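Adhesion G-protein coupled receptor G6 (PDB 6V55) is an adhesion G-protein coupled receptor, also called Gpr126, whose calcium-binding extracellular region probably serves cell adhesion and signalling in myelination. Local coordinates at residues Ser366-Gln371 and Pro430-Gly435; Met425-Pro430 and Asp439-Asn444. All blocks are in the same frame, centred on the assembly; numbering follows the deposited sequence.

Contact 1: residues Ser366-Gln371 and Pro430-Gly435. With NAG (2-acetamido-2-deoxy-beta-D-glucopyranose), chain J.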
ATOM      1  N   SER A 366      14.369 -30.742  27.879  1.00 35.71           N
ATOM      2  CA  SER A 366      13.627 -29.502  28.086  1.00 44.37           C
ATOM      3  C   SER A 366      14.244 -28.623  29.186  1.00 48.60           C
ATOM      4  O   SER A 366      14.261 -27.395  29.044  1.00 51.71           O
ATOM      5  CB  SER A 366      12.145 -29.821  28.345  1.00 46.25           C
ATOM      6  OG  SER A 366      11.837 -29.931  29.716  1.00 50.33           O
ATOM      7  N   GLN A 367      14.860 -29.212  30.215  1.00 47.57           N
ATOM      8  CA  GLN A 367      15.514 -28.383  31.227  1.00 44.67           C
ATOM      9  C   GLN A 367      16.864 -27.851  30.745  1.00 34.49           C
ATOM     10  O   GLN A 367      17.206 -26.701  31.062  1.00 28.60           O
ATOM     11  CB  GLN A 367      15.634 -29.170  32.533  1.00 51.12           C
ATOM     12  CG  GLN A 367      16.294 -28.466  33.669  1.00 60.07           C
ATOM     13  CD  GLN A 367      16.967 -29.454  34.620  1.00 67.79           C
ATOM     14  OE1 GLN A 367      16.729 -29.440  35.836  1.00 70.87           O
ATOM     15  NE2 GLN A 367      17.767 -30.360  34.057  1.00 67.28           N
ATOM     16  N   TRP A 368      17.583 -28.634  29.922  1.00 31.50           N
ATOM     17  CA  TRP A 368      18.773 -28.151  29.210  1.00 26.92           C
ATOM     18  C   TRP A 368      18.432 -27.039  28.239  1.00 31.68           C
ATOM     19  O   TRP A 368      19.215 -26.093  28.080  1.00 35.10           O
ATOM     20  CB  TRP A 368      19.432 -29.292  28.434  1.00 24.91           C
ATOM     21  CG  TRP A 368      20.329 -28.872  27.256  1.00 23.78           C
ATOM     22  CD1 TRP A 368      21.603 -28.387  27.342  1.00 24.10           C
ATOM     23  CD2 TRP A 368      20.029 -28.931  25.845  1.00 23.62           C
ATOM     24  NE1 TRP A 368      22.114 -28.134  26.087  1.00 24.08           N
ATOM     25  CE2 TRP A 368      21.173 -28.472  25.152  1.00 23.81           C
ATOM     26  CE3 TRP A 368      18.914 -29.319  25.104  1.00 23.34           C
ATOM     27  CZ2 TRP A 368      21.228 -28.395  23.757  1.00 23.75           C
ATOM     28  CZ3 TRP A 368      18.977 -29.245  23.715  1.00 23.26           C
ATOM     29  CH2 TRP A 368      20.127 -28.789  23.060  1.00 23.47           C
ATOM     30  N   LEU A 369      17.269 -27.148  27.573  1.00 37.45           N
ATOM     31  CA  LEU A 369      16.812 -26.097  26.660  1.00 33.54           C
ATOM     32  C   LEU A 369      16.514 -24.808  27.421  1.00 31.84           C
ATOM     33  O   LEU A 369      17.006 -23.745  27.041  1.00 26.82           O
ATOM     34  CB  LEU A 369      15.577 -26.555  25.860  1.00 27.83           C
ATOM     35  CG  LEU A 369      15.743 -27.257  24.493  1.00 26.09           C
ATOM     36  CD1 LEU A 369      14.556 -28.133  24.147  1.00 21.96           C
ATOM     37  CD2 LEU A 369      16.004 -26.291  23.345  1.00 22.00           C
ATOM     38  N   ASN A 370      15.762 -24.911  28.533  1.00 35.04           N
ATOM     39  CA  ASN A 370      15.496 -23.788  29.438  1.00 35.99           C
ATOM     40  C   ASN A 370      16.783 -23.182  29.998  1.00 46.43           C
ATOM     41  O   ASN A 370      16.935 -21.954  30.014  1.00 53.54           O
ATOM     42  CB  ASN A 370      14.633 -24.262  30.607  1.00 40.28           C
ATOM     43  CG  ASN A 370      13.154 -24.046  30.400  1.00 45.31           C
ATOM     44  OD1 ASN A 370      12.699 -23.792  29.297  1.00 38.58           O
ATOM     45  ND2 ASN A 370      12.390 -24.149  31.495  1.00 60.04           N
ATOM     46  N   GLN A 371      17.732 -24.034  30.425  1.00 47.09           N
ATOM     47  CA  GLN A 371      18.987 -23.559  30.997  1.00 45.73           C
ATOM     48  C   GLN A 371      19.904 -22.894  29.979  1.00 45.86           C
ATOM     49  O   GLN A 371      20.650 -21.987  30.358  1.00 52.30           O
ATOM     50  CB  GLN A 371      19.777 -24.699  31.646  1.00 52.04           C
ATOM     51  CG  GLN A 371      19.719 -24.773  33.176  1.00 57.69           C
ATOM     52  CD  GLN A 371      20.340 -23.568  33.880  1.00 57.84           C
ATOM     53  OE1 GLN A 371      21.241 -22.896  33.356  1.00 56.99           O
ATOM     54  NE2 GLN A 371      19.842 -23.283  35.080  1.00 57.07           N
ATOM     55  N   PRO A 430      26.383 -29.159  23.025  1.00 30.15           N
ATOM     56  CA  PRO A 430      25.776 -30.459  22.722  1.00 32.23           C
ATOM     57  C   PRO A 430      25.697 -31.404  23.910  1.00 32.59           C
ATOM     58  O   PRO A 430      24.842 -32.300  23.888  1.00 36.56           O
ATOM     59  CB  PRO A 430      26.683 -31.031  21.617  1.00 32.03           C
ATOM     60  CG  PRO A 430      27.589 -29.907  21.204  1.00 27.96           C
ATOM     61  CD  PRO A 430      27.735 -29.096  22.455  1.00 29.22           C
ATOM     62  N   ALA A 431      26.538 -31.252  24.933  1.00 25.98           N
ATOM     63  CA  ALA A 431      26.453 -32.145  26.084  1.00 24.43           C
ATOM     64  C   ALA A 431      25.223 -31.820  26.922  1.00 26.93           C
ATOM     65  O   ALA A 431      25.262 -30.956  27.810  1.00 30.82           O
ATOM     66  CB  ALA A 431      27.714 -32.061  26.940  1.00 25.11           C
ATOM     67  N   ILE A 432      24.128 -32.516  26.616  1.00 25.01           N
ATOM     68  CA  ILE A 432      22.829 -32.238  27.229  1.00 30.32           C
ATOM     69  C   ILE A 432      22.780 -32.796  28.651  1.00 33.83           C
ATOM     70  O   ILE A 432      22.485 -32.081  29.617  1.00 33.65           O
ATOM     71  CB  ILE A 432      21.700 -32.824  26.356  1.00 32.05           C
ATOM     72  CG1 ILE A 432      21.679 -32.147  24.976  1.00 31.44           C
ATOM     73  CG2 ILE A 432      20.356 -32.688  27.059  1.00 31.44           C
ATOM     74  CD1 ILE A 432      21.055 -32.976  23.875  1.00 30.51           C
ATOM     75  N   GLY A 433      23.020 -34.090  28.785  1.00 38.13           N
ATOM     76  CA  GLY A 433      23.133 -34.758  30.062  1.00 41.20           C
ATOM     77  C   GLY A 433      24.235 -35.768  29.864  1.00 47.00           C
ATOM     78  O   GLY A 433      24.893 -35.727  28.817  1.00 47.05           O
ATOM     79  N   ASN A 434      24.465 -36.659  30.823  1.00 51.36           N
ATOM     80  CA  ASN A 434      25.458 -37.705  30.621  1.00 54.93           C
ATOM     81  C   ASN A 434      24.890 -38.723  29.639  1.00 49.40           C
ATOM     82  O   ASN A 434      23.752 -39.178  29.799  1.00 45.74           O
ATOM     83  CB  ASN A 434      25.820 -38.370  31.946  1.00 62.67           C
ATOM     84  CG  ASN A 434      27.029 -39.282  31.824  1.00 69.64           C
ATOM     85  OD1 ASN A 434      27.135 -40.298  32.524  1.00 72.58           O
ATOM     86  ND2 ASN A 434      27.963 -38.913  30.941  1.00 70.33           N
ATOM     87  N   GLY A 435      25.647 -39.024  28.582  1.00 45.54           N
ATOM     88  CA  GLY A 435      25.179 -39.954  27.569  1.00 40.67           C
ATOM     89  C   GLY A 435      24.115 -39.411  26.649  1.00 38.87           C
ATOM     90  O   GLY A 435      23.530 -40.175  25.883  1.00 42.32           O
TER
HETATM   91  C1  NAG J 908      10.953 -23.999  31.609  1.00 52.97           C
HETATM   92  C2  NAG J 908      10.432 -24.865  32.791  1.00 63.07           C
HETATM   93  C3  NAG J 908       8.933 -24.603  33.042  1.00 62.25           C
HETATM   94  C4  NAG J 908       8.661 -23.113  33.232  1.00 60.67           C
HETATM   95  C5  NAG J 908       9.154 -22.338  32.007  1.00 58.66           C
HETATM   96  C6  NAG J 908       8.968 -20.842  32.122  1.00 58.95           C
HETATM   97  C7  NAG J 908      11.291 -27.088  33.428  1.00 70.43           C
HETATM   98  C8  NAG J 908      11.455 -28.517  33.002  1.00 70.63           C
HETATM   99  N2  NAG J 908      10.676 -26.281  32.551  1.00 68.89           N
HETATM  100  O3  NAG J 908       8.487 -25.336  34.181  1.00 59.79           O
HETATM  101  O4  NAG J 908       7.271 -22.872  33.428  1.00 60.88           O
HETATM  102  O5  NAG J 908      10.562 -22.576  31.813  1.00 56.07           O
HETATM  103  O6  NAG J 908       8.537 -20.445  33.418  1.00 60.89           O
HETATM  104  O7  NAG J 908      11.693 -26.683  34.517  1.00 70.18           O

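Contact 2: residues Met425-Pro430 and Asp439-Asn444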
ATOM      1  N   MET A 425      23.372 -21.138  19.609  1.00 31.24           N
ATOM      2  CA  MET A 425      23.483 -21.309  21.061  1.00 36.38           C
ATOM      3  C   MET A 425      23.203 -22.739  21.491  1.00 42.32           C
ATOM      4  O   MET A 425      23.723 -23.184  22.524  1.00 47.03           O
ATOM      5  CB  MET A 425      22.552 -20.384  21.819  1.00 40.89           C
ATOM      6  CG  MET A 425      22.842 -18.949  21.585  1.00 52.80           C
ATOM      7  SD  MET A 425      21.300 -18.037  21.693  1.00 60.98           S
ATOM      8  CE  MET A 425      20.927 -18.250  23.399  1.00 61.58           C
ATOM      9  N   LEU A 426      22.394 -23.473  20.720  1.00 35.85           N
ATOM     10  CA  LEU A 426      22.191 -24.880  21.018  1.00 27.55           C
ATOM     11  C   LEU A 426      23.334 -25.746  20.496  1.00 26.85           C
ATOM     12  O   LEU A 426      23.768 -26.660  21.205  1.00 27.40           O
ATOM     13  CB  LEU A 426      20.857 -25.347  20.453  1.00 30.18           C
ATOM     14  CG  LEU A 426      19.622 -24.756  21.130  1.00 28.68           C
ATOM     15  CD1 LEU A 426      18.402 -25.330  20.488  1.00 24.99           C
ATOM     16  CD2 LEU A 426      19.611 -25.022  22.628  1.00 30.52           C
ATOM     17  N   ARG A 427      23.849 -25.465  19.283  1.00 23.09           N
ATOM     18  CA  ARG A 427      24.946 -26.254  18.703  1.00 25.81           C
ATOM     19  C   ARG A 427      26.247 -26.124  19.487  1.00 35.42           C
ATOM     20  O   ARG A 427      27.072 -27.051  19.465  1.00 40.09           O
ATOM     21  CB  ARG A 427      25.211 -25.840  17.260  1.00 23.11           C
ATOM     22  CG  ARG A 427      24.300 -26.482  16.248  1.00 26.00           C
ATOM     23  CD  ARG A 427      24.413 -25.836  14.872  1.00 28.41           C
ATOM     24  NE  ARG A 427      23.142 -25.898  14.161  1.00 35.11           N
ATOM     25  CZ  ARG A 427      22.869 -25.198  13.061  1.00 41.52           C
ATOM     26  NH1 ARG A 427      23.798 -24.391  12.556  1.00 44.97           N
ATOM     27  NH2 ARG A 427      21.678 -25.301  12.460  1.00 39.20           N
ATOM     28  N   SER A 428      26.447 -24.997  20.187  1.00 38.56           N
ATOM     29  CA  SER A 428      27.622 -24.789  21.026  1.00 35.47           C
ATOM     30  C   SER A 428      27.439 -25.326  22.446  1.00 36.20           C
ATOM     31  O   SER A 428      28.273 -25.054  23.314  1.00 41.94           O
ATOM     32  CB  SER A 428      27.989 -23.307  21.075  1.00 33.85           C
ATOM     33  OG  SER A 428      27.059 -22.571  21.850  1.00 34.33           O
ATOM     34  N   ALA A 429      26.380 -26.085  22.708  1.00 33.19           N
ATOM     35  CA  ALA A 429      26.270 -26.872  23.938  1.00 28.47           C
ATOM     36  C   ALA A 429      25.637 -28.227  23.640  1.00 31.38           C
ATOM     37  O   ALA A 429      24.470 -28.469  23.973  1.00 33.70           O
ATOM     38  CB  ALA A 429      25.466 -26.111  25.000  1.00 24.32           C
ATOM     39  N   PRO A 430      26.383 -29.159  23.025  1.00 30.15           N
ATOM     40  CA  PRO A 430      25.776 -30.459  22.722  1.00 32.23           C
ATOM     41  C   PRO A 430      25.697 -31.404  23.910  1.00 32.59           C
ATOM     42  O   PRO A 430      24.842 -32.300  23.888  1.00 36.56           O
ATOM     43  CB  PRO A 430      26.683 -31.031  21.617  1.00 32.03           C
ATOM     44  CG  PRO A 430      27.589 -29.907  21.204  1.00 27.96           C
ATOM     45  CD  PRO A 430      27.735 -29.096  22.455  1.00 29.22           C
ATOM     46  N   ASP A 439      22.940 -34.125  18.110  1.00 33.42           N
ATOM     47  CA  ASP A 439      23.540 -34.466  16.818  1.00 35.76           C
ATOM     48  C   ASP A 439      23.271 -33.417  15.757  1.00 35.43           C
ATOM     49  O   ASP A 439      24.081 -33.230  14.836  1.00 37.39           O
ATOM     50  CB  ASP A 439      22.994 -35.797  16.295  1.00 41.34           C
ATOM     51  CG  ASP A 439      23.361 -36.953  17.175  1.00 47.32           C
ATOM     52  OD1 ASP A 439      24.485 -36.929  17.736  1.00 51.15           O
ATOM     53  OD2 ASP A 439      22.527 -37.877  17.306  1.00 47.63           O
ATOM     54  N   SER A 440      22.128 -32.752  15.873  1.00 35.19           N
ATOM     55  CA  SER A 440      21.579 -31.890  14.847  1.00 31.58           C
ATOM     56  C   SER A 440      20.484 -31.072  15.498  1.00 30.30           C
ATOM     57  O   SER A 440      19.767 -31.574  16.372  1.00 32.22           O
ATOM     58  CB  SER A 440      21.024 -32.715  13.683  1.00 35.32           C
ATOM     59  OG  SER A 440      19.903 -32.082  13.096  1.00 44.34           O
ATOM     60  N   VAL A 441      20.368 -29.811  15.086  1.00 26.93           N
ATOM     61  CA  VAL A 441      19.199 -29.006  15.429  1.00 21.88           C
ATOM     62  C   VAL A 441      18.922 -28.076  14.259  1.00 23.01           C
ATOM     63  O   VAL A 441      19.851 -27.540  13.649  1.00 29.14           O
ATOM     64  CB  VAL A 441      19.389 -28.248  16.766  1.00 25.42           C
ATOM     65  CG1 VAL A 441      20.688 -27.441  16.794  1.00 31.23           C
ATOM     66  CG2 VAL A 441      18.189 -27.373  17.112  1.00 24.86           C
ATOM     67  N   THR A 442      17.654 -27.980  13.865  1.00 25.12           N
ATOM     68  CA  THR A 442      17.168 -26.906  13.009  1.00 26.11           C
ATOM     69  C   THR A 442      16.064 -26.174  13.763  1.00 25.63           C
ATOM     70  O   THR A 442      15.250 -26.816  14.435  1.00 24.96           O
ATOM     71  CB  THR A 442      16.630 -27.447  11.690  1.00 24.13           C
ATOM     72  OG1 THR A 442      15.483 -28.232  11.985  1.00 26.18           O
ATOM     73  CG2 THR A 442      17.657 -28.347  10.986  1.00 25.37           C
ATOM     74  N   VAL A 443      16.058 -24.840  13.686  1.00 26.24           N
ATOM     75  CA  VAL A 443      15.041 -23.991  14.311  1.00 24.39           C
ATOM     76  C   VAL A 443      14.414 -23.133  13.222  1.00 28.76           C
ATOM     77  O   VAL A 443      15.130 -22.514  12.428  1.00 31.68           O
ATOM     78  CB  VAL A 443      15.627 -23.100  15.426  1.00 22.33           C
ATOM     79  CG1 VAL A 443      14.568 -22.187  16.025  1.00 21.07           C
ATOM     80  CG2 VAL A 443      16.242 -23.941  16.527  1.00 21.97           C
ATOM     81  N   ASN A 444      13.082 -23.119  13.169  1.00 31.67           N
ATOM     82  CA  ASN A 444      12.331 -22.334  12.204  1.00 30.09           C
ATOM     83  C   ASN A 444      11.415 -21.370  12.936  1.00 30.92           C
ATOM     84  O   ASN A 444      10.744 -21.744  13.905  1.00 30.97           O
ATOM     85  CB  ASN A 444      11.515 -23.231  11.271  1.00 27.36           C
ATOM     86  CG  ASN A 444      12.392 -24.003  10.319  1.00 35.76           C
ATOM     87  OD1 ASN A 444      13.419 -23.495   9.863  1.00 40.63           O
ATOM     88  ND2 ASN A 444      12.019 -25.243  10.033  1.00 40.82           N
TER

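Contact 1: residues Ser366-Gln371 and Pro430-Gly435
A single indole face carries nearly all of this contact: Ile432 lies across Trp368, and no hydrogen bond joins the two segments. Ile432 CG1 sits 3.7 Å from the centroid of the six-membered ring of Trp368. It stands 12° off the ring normal, which makes this a CH-pi contact over the face. The second branch reaches nearer the root of the side chain, with Ile432 CG2 3.8 Å from Trp368 CB. The indole gets there because the Trp368 CB points toward 431-433 and CG then lies anti to the backbone N (chi1 158°). That weakly bonded strand is one of the two outermost strands of the SEA-domain sheet. On the ring's nitrogen side, Trp368 NE1 makes a weak hydrogen bond to Ala429 O, just before the second segment. Leu438 touches both Trp368 and Ile432. Two residues on from Trp368, Asn370 carries a glycan, with Asn370 ND2 bonded to NAG C1 at 1.4 Å. Ser366, one turn back, lies beside the acetamido methyl, with Ser366 OG 3.6 Å from NAG C8. Replacing Trp368 with an alanine would take away the aromatic surface on which Ile432 rests, and is likely to open a gap between helix 361-374 and the edge strand. Between these two segments, the helix is therefore held to the edge strand by apolar and CH-pi packing, without a polar bond.

Contact 2: residues Met425-Pro430 and Asp439-Asn444
Arg427 and Val441 share the one hydrogen bond across the contact, Arg427 NH2 donating to Val441 O at 3.1 Å. The bond is nearly straight, with an angle of 167° at the hydrogen. The oxygen lies at the edge of the guanidinium, close to its plane. Seen from the acceptor, the donor is tilted 17° from the carbonyl plane. Arg427 starts off with its CB pointing neither at the strand nor away from it, and the chain then bends at chi3 (-149°) to bring its end to the strand. The same NH2 also forms a salt bridge with Glu423, one turn earlier in the helix. Glu423 in turn accepts a hydrogen bond from the backbone N of Val443. Arginine and glutamate thus both tie helix 419-427 to the strand backbone, and the glutamate probably offsets the positive charge.

The contact belongs to the SEA domain, where helices 361-374 and 419-427 pack on an antiparallel sheet. Strand 436-445 pairs with 342-353 in that sheet. A classic beta bulge interrupts the pairing, as Asp439 and Ser440 both face Val350.

The apolar part centres on Val441, whose CB points toward the helix end. Its two methyls meet different residues. Val441 CG1 touches the aliphatic stem of the arginine, 3.8 Å from Arg427 CG. With CG2 anti to the backbone N, the other methyl faces the leucine, and Val441 CG2 comes 4.0 Å from Leu426 CD1. The leucine and valine side chains cross at about a right angle. Leu426 also packs on Leu369 and Phe373 of helix 361-374, and Val441 on Leu349 of the adjoining strand.

Overall arrangement
Both contacts lie in the SEA domain, with centres about 11 Å apart. Their segments alternate along the chain: 366-371 comes first, then 425-430, 430-435 and 439-444. Pro430 is common to both. Helix 419-427 is followed, after a short turn, by edge strand 431-433, and strand 436-445 then returns beside it in the same antiparallel sheet. Contact 1 brings helix 361-374 to the edge strand, and contact 2 brings helix 419-427 to its neighbour. The helices also touch each other: Trp368 CH2 lies 3.8 Å from Leu426 CD2. The two contacts thus form one continuous interface of two helices on one sheet, within a multidomain extracellular region.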